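3'-5'-exonuclease (Saccharomyces cerevisiae, PDB 3E2V) probably cuts double-stranded DNA as a magnesium-dependent endonuclease and trims it from the 3' end as an exonuclease of the TatD family. Local coordinates at residues 120-123 against 124-128. Sequence-based numbering, arbitrary orientation. Where two conformers were deposited one is given.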
loop_
_atom_site.group_PDB
_atom_site.type_symbol
_atom_site.label_atom_id
_atom_site.label_comp_id
_atom_site.label_asym_id
_atom_site.label_seq_id
_atom_site.Cartn_x
_atom_site.Cartn_y
_atom_site.Cartn_z
ATOM N N ASN A 120 5.015 -20.500 -14.923
ATOM C CA ASN A 120 4.452 -20.156 -13.617
ATOM C C ASN A 120 4.004 -21.392 -12.848
ATOM O O ASN A 120 4.216 -21.489 -11.628
ATOM C CB ASN A 120 3.272 -19.186 -13.760
ATOM C CG ASN A 120 3.693 -17.800 -14.220
ATOM O OD1 ASN A 120 4.847 -17.407 -14.089
ATOM N ND2 ASN A 120 2.744 -17.048 -14.754
ATOM N N GLU A 121 3.377 -22.322 -13.567
ATOM C CA GLU A 121 2.806 -23.525 -12.969
ATOM C C GLU A 121 3.909 -24.470 -12.510
ATOM O O GLU A 121 3.727 -25.214 -11.528
ATOM C CB GLU A 121 1.851 -24.205 -13.960
ATOM C CG GLU A 121 1.067 -25.407 -13.417
ATOM C CD GLU A 121 0.233 -25.095 -12.177
ATOM O OE1 GLU A 121 -0.182 -23.931 -11.985
ATOM O OE2 GLU A 121 -0.019 -26.034 -11.391
ATOM N N SER A 122 5.062 -24.409 -13.176
ATOM C CA SER A 122 6.158 -25.320 -12.874
ATOM C C SER A 122 6.968 -24.939 -11.645
ATOM O O SER A 122 7.695 -25.762 -11.095
ATOM C CB SER A 122 7.123 -25.378 -14.062
ATOM O OG SER A 122 7.892 -24.186 -14.152
ATOM N N LEU A 123 6.854 -23.689 -11.210
ATOM C CA LEU A 123 7.831 -23.146 -10.263
ATOM C C LEU A 123 7.718 -23.716 -8.860
ATOM O O LEU A 123 8.737 -23.994 -8.219
ATOM C CB LEU A 123 7.777 -21.615 -10.227
ATOM C CG LEU A 123 8.328 -20.856 -11.434
ATOM C CD1 LEU A 123 8.259 -19.373 -11.142
ATOM C CD2 LEU A 123 9.749 -21.267 -11.787
ATOM N N TYR A 124 6.492 -23.894 -8.378
ATOM C CA TYR A 124 6.323 -24.369 -7.007
ATOM C C TYR A 124 6.998 -25.716 -6.788
ATOM O O TYR A 124 7.771 -25.879 -5.845
ATOM C CB TYR A 124 4.853 -24.460 -6.614
ATOM C CG TYR A 124 4.686 -24.875 -5.175
ATOM C CD1 TYR A 124 5.250 -24.118 -4.154
ATOM C CD2 TYR A 124 3.977 -26.020 -4.833
ATOM C CE1 TYR A 124 5.121 -24.485 -2.832
ATOM C CE2 TYR A 124 3.834 -26.397 -3.492
ATOM C CZ TYR A 124 4.407 -25.616 -2.504
ATOM O OH TYR A 124 4.291 -25.964 -1.163
ATOM N N ALA A 125 6.711 -26.674 -7.666
ATOM C CA ALA A 125 7.278 -28.011 -7.516
ATOM C C ALA A 125 8.799 -27.963 -7.580
ATOM O O ALA A 125 9.466 -28.726 -6.884
ATOM C CB ALA A 125 6.713 -28.970 -8.571
ATOM N N LYS A 126 9.338 -27.050 -8.399
ATOM C CA LYS A 126 10.791 -26.900 -8.555
ATOM C C LYS A 126 11.432 -26.305 -7.301
ATOM O O LYS A 126 12.525 -26.703 -6.909
ATOM C CB LYS A 126 11.147 -26.090 -9.814
ATOM C CG LYS A 126 10.847 -26.850 -11.133
ATOM C CD LYS A 126 11.406 -26.179 -12.396
ATOM C CE LYS A 126 10.759 -24.821 -12.724
ATOM N NZ LYS A 126 10.970 -24.411 -14.166
ATOM N N VAL A 127 10.740 -25.361 -6.665
ATOM C CA VAL A 127 11.235 -24.776 -5.420
ATOM C C VAL A 127 11.247 -25.818 -4.304
ATOM O O VAL A 127 12.233 -25.943 -3.571
ATOM C CB VAL A 127 10.379 -23.547 -5.001
ATOM C CG1 VAL A 127 10.726 -23.099 -3.590
ATOM C CG2 VAL A 127 10.585 -22.402 -5.983
ATOM N N ILE A 128 10.159 -26.575 -4.179
ATOM C CA ILE A 128 10.085 -27.610 -3.149
ATOM C C ILE A 128 11.178 -28.659 -3.370
ATOM O O ILE A 128 11.811 -29.113 -2.412
ATOM C CB ILE A 128 8.664 -28.248 -3.050
ATOM C CG1 ILE A 128 7.620 -27.186 -2.684
ATOM C CG2 ILE A 128 8.627 -29.360 -2.002
ATOM C CD1 ILE A 128 7.718 -26.637 -1.255
HETATM O O HOH W 1 3.834 -22.861 -9.320
HETATM O O HOH W 2 4.523 -26.772 -9.457
#
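Lys126 folds back over Ser122 one turn earlier on helix 118-129, an i to i+4 pairing on a peripheral amphipathic helix of this TatD-type TIM-barrel protein, far from the metal site. The tight side of the helix is aliphatic. Here Leu123 and Val127 are buried: Leu123 packs on Met176 and Val127 on Phe180, both of helix 174-187, and branched hydrocarbon suits a face pressed against another helix. Their backbones are joined by the regular helical bond from Val127 N to Leu123 O (2.9 Å), and CG2 of Val127 lies beside that same oxygen.

The polar flank, formed by exposed Lys126 and partly exposed Ser122, is the solvent side. Lys126 is long enough to span a full turn: its chain bends about the CG-CD bond (chi3 -66°), which brings NZ to Ser122 OG at 3.1 Å, where it donates a hydrogen bond. Serine fits because its OG, flanked by its own backbone N and C (chi1 73°), is also hydrogen-bonded to Tyr119 O and thus ties the lysine to the preceding turn. An alanine here would remove OG and would probably leave the ammonium group without this mate, free to swing into solvent.

Between Glu121 and Ala125 the helix is looser, and water intervenes in its backbone bonding. One water donates to Glu121 O and accepts from Ala125 N, replacing the direct bond; another accepts from Tyr124 N (3.0 Å) and lies within bonding distance of Asn120 O. Small Ala125 suits this exposed side. Tyr124 bridges the two environments, touching Val179 while CG1 of Ile128 sits 3.6 Å above one face of its ring, to one side of the ring centre.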